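Local coordinates for peptidase M3B, oligoendopeptidase F (Enterococcus faecium, PDB 2QR4), which probably hydrolyses oligopeptides as a zinc-dependent metallopeptidase of family M3, in clan MA, at residues P164-E169 and G182-S187; L274-E277 and Y282-Y285; K310-E315 and K517-Q522; A399-E404 and S510-L515. All coordinates share one frame; numbering follows the deposited sequence.

Contact 1 of 4, residues P164-E169 and G182-S187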
# COMPACT_ATOMS: atom_id res chain seq x y z
N PRO A 164 -6.59 20.04 -13.53
CA PRO A 164 -6.67 20.74 -14.80
C PRO A 164 -6.53 22.25 -14.63
O PRO A 164 -6.47 22.76 -13.51
CB PRO A 164 -8.07 20.38 -15.34
CG PRO A 164 -8.73 19.53 -14.31
CD PRO A 164 -7.90 19.58 -13.05
N THR A 165 -6.44 22.93 -15.76
CA THR A 165 -6.48 24.37 -15.87
C THR A 165 -7.93 24.85 -15.86
O THR A 165 -8.81 24.19 -16.39
CB THR A 165 -5.82 24.77 -17.22
OG1 THR A 165 -4.49 25.22 -16.99
CG2 THR A 165 -6.62 25.84 -17.95
N ILE A 166 -8.18 26.02 -15.28
CA ILE A 166 -9.48 26.65 -15.41
C ILE A 166 -9.29 28.09 -15.88
O ILE A 166 -8.16 28.57 -15.98
CB ILE A 166 -10.23 26.69 -14.07
CG1 ILE A 166 -9.44 27.52 -13.05
CG2 ILE A 166 -10.49 25.28 -13.55
CD1 ILE A 166 -10.18 27.86 -11.77
N GLU A 167 -10.40 28.78 -16.18
CA GLU A 167 -10.35 30.23 -16.37
C GLU A 167 -10.50 30.88 -15.01
O GLU A 167 -11.46 30.59 -14.29
CB GLU A 167 -11.46 30.73 -17.30
CG GLU A 167 -11.26 32.19 -17.71
CD GLU A 167 -12.53 32.88 -18.21
OE1 GLU A 167 -12.66 34.10 -18.00
OE2 GLU A 167 -13.39 32.20 -18.80
N GLY A 168 -9.57 31.76 -14.66
CA GLY A 168 -9.54 32.35 -13.32
C GLY A 168 -10.38 33.60 -13.08
O GLY A 168 -11.35 33.87 -13.79
N GLU A 169 -10.01 34.37 -12.06
CA GLU A 169 -10.83 35.51 -11.65
C GLU A 169 -10.78 36.69 -12.62
O GLU A 169 -11.78 37.38 -12.83
CB GLU A 169 -10.46 35.98 -10.24
CG GLU A 169 -11.00 35.09 -9.13
CD GLU A 169 -11.44 35.88 -7.92
OE1 GLU A 169 -11.20 35.44 -6.79
OE2 GLU A 169 -12.03 36.96 -8.12
N GLY A 182 -8.26 26.18 -2.16
CA GLY A 182 -8.98 26.90 -1.11
C GLY A 182 -9.27 28.36 -1.39
O GLY A 182 -10.34 28.86 -1.07
N GLN A 183 -8.31 29.07 -1.99
CA GLN A 183 -8.54 30.47 -2.35
C GLN A 183 -9.68 30.52 -3.34
O GLN A 183 -10.58 31.34 -3.22
CB GLN A 183 -7.32 31.09 -3.03
CG GLN A 183 -6.08 31.27 -2.18
CD GLN A 183 -5.04 32.10 -2.91
OE1 GLN A 183 -4.83 31.94 -4.12
NE2 GLN A 183 -4.39 33.02 -2.19
N LEU A 184 -9.60 29.64 -4.34
CA LEU A 184 -10.56 29.63 -5.43
C LEU A 184 -11.97 29.26 -4.94
O LEU A 184 -12.95 29.79 -5.45
CB LEU A 184 -10.10 28.72 -6.56
CG LEU A 184 -8.84 29.18 -7.29
CD1 LEU A 184 -8.39 28.11 -8.25
CD2 LEU A 184 -9.05 30.46 -8.03
N LEU A 185 -12.07 28.38 -3.94
CA LEU A 185 -13.38 28.03 -3.38
C LEU A 185 -14.01 29.19 -2.60
O LEU A 185 -15.19 29.13 -2.27
CB LEU A 185 -13.31 26.76 -2.52
CG LEU A 185 -13.79 25.50 -3.24
CD1 LEU A 185 -15.30 25.46 -3.38
CD2 LEU A 185 -13.18 25.44 -4.62
N GLU A 186 -13.23 30.23 -2.32
CA GLU A 186 -13.73 31.35 -1.53
C GLU A 186 -14.07 32.54 -2.40
O GLU A 186 -14.59 33.54 -1.92
CB GLU A 186 -12.70 31.78 -0.48
CG GLU A 186 -12.42 30.73 0.59
CD GLU A 186 -11.29 31.13 1.54
OE1 GLU A 186 -10.69 32.21 1.33
OE2 GLU A 186 -11.00 30.36 2.48
N SER A 187 -13.77 32.43 -3.68
CA SER A 187 -13.93 33.55 -4.59
C SER A 187 -15.37 34.04 -4.63
O SER A 187 -16.32 33.26 -4.49
CB SER A 187 -13.47 33.14 -6.00
OG SER A 187 -13.95 34.04 -6.97
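A small antiparallel β-hairpin, strands 165-167 and 173-175, is folded against the last turn of helix 178-185, and I166 and L184 meet where the two elements face each other. The contact illustrates how a hairpin can be held by one apolar touch at its strand and a polar one beyond its end. I166 extends its CD1 methyl from the strand while L184 extends its own from the helix, and the side chains meet tip to tip, with I166 CD1 and L184 CD1 4.0 Å apart. In I166 a chi1 of 62° sets the direction of the CG1 branch, and the extended chi2 carries CD1 out toward L184. L184 is buried from other directions too: V192 and A196 of helix 190-206 touch it, and L176, on the loop that joins the hairpin to helix 178-185, touches both I166 and L184. Helix 190-206 also takes hold of the backbone at the end of the strand, where R191 bonds the carbonyl O of E167. Past that end, E169 reaches across to S187, where the chain has already left helix 178-185. E169 is modelled in two conformers, so this polar touch is doubtful in detail and at most weak. S187 has a firmer use for its hydroxyl, which is bonded to the backbone N of D189. In the conformer described, OE1 of E169 lies 3.1 Å from OG of S187 and 3.3 Å from CB of S187.

Contact 2 of 4, residues L274-E277 and Y282-Y285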
# COMPACT_ATOMS: atom_id res chain seq x y z
N LEU A 274 -26.90 34.26 -0.03
CA LEU A 274 -26.28 34.25 -1.36
C LEU A 274 -27.29 34.54 -2.46
O LEU A 274 -26.92 35.05 -3.51
CB LEU A 274 -25.59 32.90 -1.65
CG LEU A 274 -24.33 32.69 -0.82
CD1 LEU A 274 -23.77 31.34 -1.08
CD2 LEU A 274 -23.30 33.78 -1.10
N GLU A 275 -28.55 34.21 -2.22
CA GLU A 275 -29.63 34.51 -3.15
C GLU A 275 -29.54 33.69 -4.43
O GLU A 275 -30.07 34.10 -5.46
CB GLU A 275 -29.65 36.00 -3.52
CG GLU A 275 -30.03 36.93 -2.38
CD GLU A 275 -30.22 38.37 -2.84
OE1 GLU A 275 -29.22 38.99 -3.27
OE2 GLU A 275 -31.36 38.87 -2.79
N VAL A 276 -28.86 32.55 -4.35
CA VAL A 276 -28.73 31.65 -5.49
C VAL A 276 -29.95 30.74 -5.61
O VAL A 276 -30.60 30.43 -4.61
CB VAL A 276 -27.45 30.81 -5.41
CG1 VAL A 276 -26.22 31.69 -5.66
CG2 VAL A 276 -27.35 30.12 -4.05
N GLU A 277 -30.27 30.33 -6.83
CA GLU A 277 -31.40 29.44 -7.08
C GLU A 277 -31.19 28.13 -6.35
O GLU A 277 -32.11 27.59 -5.75
CB GLU A 277 -31.59 29.20 -8.58
CG GLU A 277 -32.84 28.42 -8.94
CD GLU A 277 -34.12 29.14 -8.55
OE1 GLU A 277 -34.11 30.40 -8.52
OE2 GLU A 277 -35.13 28.47 -8.26
N TYR A 282 -19.99 23.82 -3.64
CA TYR A 282 -19.00 24.85 -4.00
C TYR A 282 -19.44 26.27 -3.63
O TYR A 282 -18.80 27.25 -4.02
CB TYR A 282 -18.62 24.76 -5.47
CG TYR A 282 -19.78 24.80 -6.45
CD1 TYR A 282 -20.46 25.99 -6.72
CD2 TYR A 282 -20.18 23.65 -7.11
CE1 TYR A 282 -21.52 26.02 -7.64
CE2 TYR A 282 -21.24 23.67 -8.03
CZ TYR A 282 -21.90 24.85 -8.29
OH TYR A 282 -22.95 24.84 -9.18
N ASP A 283 -20.53 26.38 -2.87
CA ASP A 283 -20.97 27.68 -2.35
C ASP A 283 -20.80 27.85 -0.84
O ASP A 283 -21.19 28.89 -0.30
CB ASP A 283 -22.44 27.93 -2.69
CG ASP A 283 -22.70 28.04 -4.17
OD1 ASP A 283 -21.87 28.67 -4.88
OD2 ASP A 283 -23.74 27.51 -4.63
N LEU A 284 -20.26 26.85 -0.15
CA LEU A 284 -20.30 26.86 1.32
C LEU A 284 -19.12 27.55 1.99
O LEU A 284 -19.14 27.75 3.21
CB LEU A 284 -20.45 25.44 1.89
CG LEU A 284 -21.60 24.57 1.39
CD1 LEU A 284 -21.77 23.36 2.27
CD2 LEU A 284 -22.90 25.34 1.30
N TYR A 285 -18.09 27.91 1.23
CA TYR A 285 -16.87 28.44 1.85
C TYR A 285 -16.60 29.88 1.47
O TYR A 285 -15.58 30.43 1.85
CB TYR A 285 -15.66 27.56 1.50
CG TYR A 285 -15.92 26.11 1.83
CD1 TYR A 285 -16.49 25.26 0.89
CD2 TYR A 285 -15.60 25.59 3.08
CE1 TYR A 285 -16.73 23.92 1.18
CE2 TYR A 285 -15.84 24.25 3.38
CZ TYR A 285 -16.40 23.43 2.43
OH TYR A 285 -16.65 22.11 2.74
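D283, L274 and V276 carry this short-range contact, and D283 gives up the most surface to it. The CD1 methyl of L274 does the touching on the helix side: it sits 3.6 Å from the carbonyl O of D283 and 4.0 Å from CB of D283. The two side chains cross obliquely, with the leucine alongside the apolar root of the aspartate rather than its charged end. L274 CG stands beside its own backbone N (chi1 -70°), and the extended chi2 carries CD1 out to the D283 backbone. V276 approaches more loosely, its CG2 methyl 4.5 Å from OD2 of D283, a distance that merely brushes the carboxylate. That carboxylate is occupied by other partners. OD1 forms a salt bridge with R193 and OD2 one with R190, both residues of helix 190-206, and OD2 also accepts the backbone N-H of H280 in the intervening turn. Two arginines and an N-H around one buried acid would probably favour its ionised form, while L274 at the helix end and V276 in the loop supply hydrocarbon. R270, from helix 260-274, adds a weak hydrogen bond to the carbonyl O of D283. E275, with a phi of 69°, is the first residue after the helix to leave helical angles, and the chain changes direction there. The contact thus belongs to a helix C-terminus ended by a positive-phi residue, whose following loop returns to place D283 in salt bridges with R190 and R193 of helix 190-206.

Contact 3 of 4, residues K310-E315 and K517-Q522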
# COMPACT_ATOMS: atom_id res chain seq x y z
N LYS A 310 -10.93 39.30 30.80
CA LYS A 310 -11.05 39.61 32.23
C LYS A 310 -11.72 38.50 33.07
O LYS A 310 -11.24 38.19 34.16
CB LYS A 310 -11.75 40.96 32.45
CG LYS A 310 -11.54 41.54 33.84
CD LYS A 310 -12.04 42.98 33.93
CE LYS A 310 -11.35 43.87 32.90
NZ LYS A 310 -11.88 45.27 32.90
N PRO A 311 -12.82 37.90 32.57
CA PRO A 311 -13.47 36.79 33.29
C PRO A 311 -12.51 35.66 33.65
O PRO A 311 -12.81 34.85 34.53
CB PRO A 311 -14.52 36.29 32.28
CG PRO A 311 -14.83 37.46 31.45
CD PRO A 311 -13.54 38.23 31.32
N MSE A 312 -11.36 35.61 32.97
CA MSE A 312 -10.30 34.67 33.31
C MSE A 312 -9.69 34.95 34.69
O MSE A 312 -9.10 34.06 35.29
CB MSE A 312 -9.20 34.70 32.26
CG MSE A 312 -9.61 34.22 30.88
SE MSE A 312 -10.40 32.43 30.91
CE MSE A 312 -9.36 31.64 32.36
N GLY A 313 -9.82 36.18 35.16
CA GLY A 313 -9.41 36.54 36.52
C GLY A 313 -7.97 37.00 36.66
O GLY A 313 -7.18 36.92 35.72
N GLU A 314 -7.62 37.46 37.87
CA GLU A 314 -6.30 38.02 38.18
C GLU A 314 -5.13 37.10 37.81
O GLU A 314 -4.28 37.48 37.00
CB GLU A 314 -6.21 38.43 39.65
CG GLU A 314 -6.57 39.89 39.93
N GLU A 315 -5.08 35.91 38.40
CA GLU A 315 -4.02 34.95 38.09
C GLU A 315 -3.74 34.85 36.59
O GLU A 315 -2.62 35.13 36.14
CB GLU A 315 -4.34 33.56 38.65
CG GLU A 315 -3.66 33.24 39.98
CD GLU A 315 -3.30 31.76 40.10
OE1 GLU A 315 -3.57 31.16 41.16
OE2 GLU A 315 -2.74 31.20 39.14
N LYS A 517 -18.66 28.69 29.07
CA LYS A 517 -19.98 28.97 29.62
C LYS A 517 -19.99 28.88 31.14
O LYS A 517 -20.70 29.63 31.80
CB LYS A 517 -21.03 28.03 29.00
CG LYS A 517 -22.48 28.51 29.15
CD LYS A 517 -23.16 27.90 30.38
CE LYS A 517 -23.26 26.38 30.26
NZ LYS A 517 -24.26 25.81 31.19
N LYS A 518 -19.17 28.01 31.71
CA LYS A 518 -19.02 27.95 33.17
C LYS A 518 -18.28 29.16 33.70
O LYS A 518 -18.56 29.64 34.80
CB LYS A 518 -18.30 26.67 33.61
CG LYS A 518 -19.16 25.43 33.58
CD LYS A 518 -18.40 24.20 34.05
CE LYS A 518 -19.28 22.96 33.91
NZ LYS A 518 -19.86 22.83 32.52
N ILE A 519 -17.30 29.64 32.93
CA ILE A 519 -16.54 30.80 33.36
C ILE A 519 -17.39 32.05 33.23
O ILE A 519 -17.54 32.82 34.18
CB ILE A 519 -15.23 30.96 32.59
CG1 ILE A 519 -14.29 29.79 32.85
CG2 ILE A 519 -14.53 32.26 33.00
CD1 ILE A 519 -13.25 29.60 31.76
N LEU A 520 -17.99 32.24 32.05
CA LEU A 520 -18.74 33.48 31.80
C LEU A 520 -19.94 33.69 32.72
O LEU A 520 -20.52 34.76 32.74
CB LEU A 520 -19.18 33.57 30.34
CG LEU A 520 -18.05 33.79 29.35
CD1 LEU A 520 -18.46 33.32 27.97
CD2 LEU A 520 -17.63 35.24 29.33
N ASN A 521 -20.31 32.67 33.49
CA ASN A 521 -21.43 32.82 34.41
C ASN A 521 -20.97 32.72 35.85
O ASN A 521 -21.79 32.58 36.76
CB ASN A 521 -22.54 31.80 34.11
CG ASN A 521 -23.09 31.91 32.68
OD1 ASN A 521 -23.65 30.95 32.15
ND2 ASN A 521 -22.93 33.08 32.07
N GLN A 522 -19.66 32.82 36.06
CA GLN A 522 -19.04 32.64 37.37
C GLN A 522 -19.71 31.52 38.16
O GLN A 522 -20.22 31.74 39.25
CB GLN A 522 -19.07 33.92 38.22
CG GLN A 522 -18.86 35.22 37.46
CD GLN A 522 -20.15 36.02 37.35
OE1 GLN A 522 -21.21 35.47 37.07
NE2 GLN A 522 -20.05 37.33 37.55
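P311 and I519 bring together two distant parts of the chain by apolar packing, and no hydrogen bond crosses between the segments. Among the apolar contacts, I519 uses two branches. Its CG2 methyl, anti to the backbone N, lies 4.1 Å from CB of P311, while the other branch carries CD1 to 4.1 Å from SE of M312, a selenomethionine. M312 gets there by bending: its CB bond leads off from helix 503-520, but chi1 and the fold at chi2 (-54°) bring the selenium back across the isoleucine. L520 contributes the tip of its chain, with CD2 4.2 Å from CG of P311, so that the proline ring is touched at two carbons by two successive residues of the helix. A second kind of interaction sets hydrocarbon against a carbonyl: CG2 of I519 approaches the O of P311 to 3.5 Å. Y530 of helix 526-536 touches both M312 and I519 and so covers the same patch, while I406 of helix 394-414 adds a further neighbour to M312. Backbone bonds close the turns on both sides. G313 N donates to K310 O at 2.7 Å, closing the 3-10 turn that holds P311 and M312. On the other segment, Q522 N donates to I519 O at 2.8 Å, and N of E523, the next residue in the chain, to K518 O. Q522 has positive phi, and the pair of bonds is that of a Schellman motif, which here terminates helix 503-520 directly beside its apolar contact with the 3-10 turn.

Contact 4 of 4, residues A399-E404 and S510-L515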
# COMPACT_ATOMS: atom_id res chain seq x y z
N ALA A 399 -7.65 25.31 25.37
CA ALA A 399 -7.28 26.57 26.02
C ALA A 399 -7.35 27.73 25.04
O ALA A 399 -7.49 28.88 25.44
CB ALA A 399 -5.89 26.48 26.63
N SER A 400 -7.26 27.40 23.76
CA SER A 400 -7.31 28.37 22.69
C SER A 400 -8.75 28.67 22.32
O SER A 400 -9.15 29.84 22.26
CB SER A 400 -6.57 27.82 21.47
OG SER A 400 -5.17 27.92 21.66
N THR A 401 -9.52 27.62 22.06
CA THR A 401 -10.92 27.75 21.68
C THR A 401 -11.73 28.40 22.80
O THR A 401 -12.62 29.20 22.54
CB THR A 401 -11.51 26.38 21.32
OG1 THR A 401 -10.61 25.71 20.44
CG2 THR A 401 -12.88 26.50 20.65
N THR A 402 -11.40 28.08 24.05
CA THR A 402 -12.11 28.64 25.18
C THR A 402 -11.96 30.14 25.15
O THR A 402 -12.93 30.88 25.35
CB THR A 402 -11.58 28.09 26.52
OG1 THR A 402 -11.65 26.67 26.52
CG2 THR A 402 -12.40 28.61 27.69
N ASN A 403 -10.74 30.60 24.90
CA ASN A 403 -10.45 32.03 24.80
C ASN A 403 -11.25 32.72 23.69
O ASN A 403 -11.83 33.78 23.90
CB ASN A 403 -8.95 32.26 24.62
CG ASN A 403 -8.18 32.18 25.94
OD1 ASN A 403 -8.75 31.92 27.00
ND2 ASN A 403 -6.88 32.41 25.88
N GLU A 404 -11.30 32.10 22.52
CA GLU A 404 -12.10 32.60 21.41
C GLU A 404 -13.58 32.70 21.80
O GLU A 404 -14.26 33.69 21.50
CB GLU A 404 -11.95 31.69 20.19
CG GLU A 404 -10.83 32.08 19.23
CD GLU A 404 -10.92 31.33 17.89
OE1 GLU A 404 -11.21 30.11 17.90
OE2 GLU A 404 -10.71 31.96 16.82
N SER A 510 -16.64 21.23 21.74
CA SER A 510 -17.76 21.18 22.67
C SER A 510 -17.28 21.39 24.10
O SER A 510 -17.90 22.14 24.86
CB SER A 510 -18.52 19.86 22.54
OG SER A 510 -19.18 19.82 21.28
N ALA A 511 -16.16 20.76 24.46
CA ALA A 511 -15.61 20.95 25.80
C ALA A 511 -15.25 22.41 25.99
O ALA A 511 -15.61 23.03 27.00
CB ALA A 511 -14.41 20.06 26.05
N ALA A 512 -14.56 22.99 25.02
CA ALA A 512 -14.20 24.38 25.14
C ALA A 512 -15.48 25.20 25.40
O ALA A 512 -15.52 26.05 26.29
CB ALA A 512 -13.47 24.87 23.92
N SER A 513 -16.53 24.92 24.63
CA SER A 513 -17.80 25.63 24.80
C SER A 513 -18.39 25.52 26.21
O SER A 513 -18.86 26.51 26.76
CB SER A 513 -18.83 25.19 23.76
OG SER A 513 -20.07 25.84 24.01
N ALA A 514 -18.35 24.32 26.78
CA ALA A 514 -18.81 24.08 28.15
C ALA A 514 -17.96 24.81 29.20
O ALA A 514 -18.47 25.27 30.23
CB ALA A 514 -18.82 22.59 28.46
N LEU A 515 -16.67 24.90 28.93
CA LEU A 515 -15.76 25.58 29.84
C LEU A 515 -15.91 27.11 29.82
O LEU A 515 -15.81 27.75 30.85
CB LEU A 515 -14.31 25.16 29.56
CG LEU A 515 -13.94 23.77 30.07
CD1 LEU A 515 -12.54 23.41 29.62
CD2 LEU A 515 -14.07 23.72 31.61
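A512 is gripped by two consecutive threonines, T401 and T402, where helices 394-414 and 503-520 pass each other. Its CB lies 3.6 Å from CB of T401 and 3.7 Å from CG2 of T401, while T402 turns its OG1 to the same methyl at 3.6 Å. Farther along, T402 OG1 comes to 4.3 Å from CB of L515, one turn on from A512. No group larger than a methyl or a hydroxyl stands between A512 and the threonines, so the backbones draw in closely: CA of T402 and CA of A512 are 4.7 Å apart, and the axes of the two segments, crossing at -51°, approach to 8.3 Å. What holds the threonines in this pose lies one turn back in their own helix. T401 OG1 is bonded to the carbonyl O of E397 and T402 OG1 to that of I398; both chi1 angles, -48° for T401, set the hydroxyl beside the backbone N and swing CG2 anti to it. Farther out, another flank of helix 394-414 faces helix 361-379, with S400 OG bonded to the carbonyl O of H369 and S400 touching H373. H369 and H373 are the histidines of an HEXXH sequence, which in M3 relatives binds the catalytic zinc, and E397 probably corresponds to their third ligand. Across the contact the threonines meet only hydrocarbon, CB of A512 and CB of L515; no hydrogen bond joins the segments, and the hydroxyls are satisfied by E397 O and I398 O, which implies adhesion by close packing.

Overall arrangement
From the N terminus, contact 1 closes first, a short loop bringing the hairpin strand to the end of helix 178-185. Contact 2 follows in series, closing the still shorter turn after helix 260-274, and it touches contact 1 directly where L185 and E186 pack on Y282 and Y285. Contact 3 then spans about 200 residues, from 310-315 to the end of helix 503-520, and contact 4 falls wholly within that span, joining helix 394-414 to the same helix 503-520. Contacts 3 and 4 touch through I519 and T402. The two pairs lie well apart: the centres of contacts 1 and 3 are about 44 Å from each other.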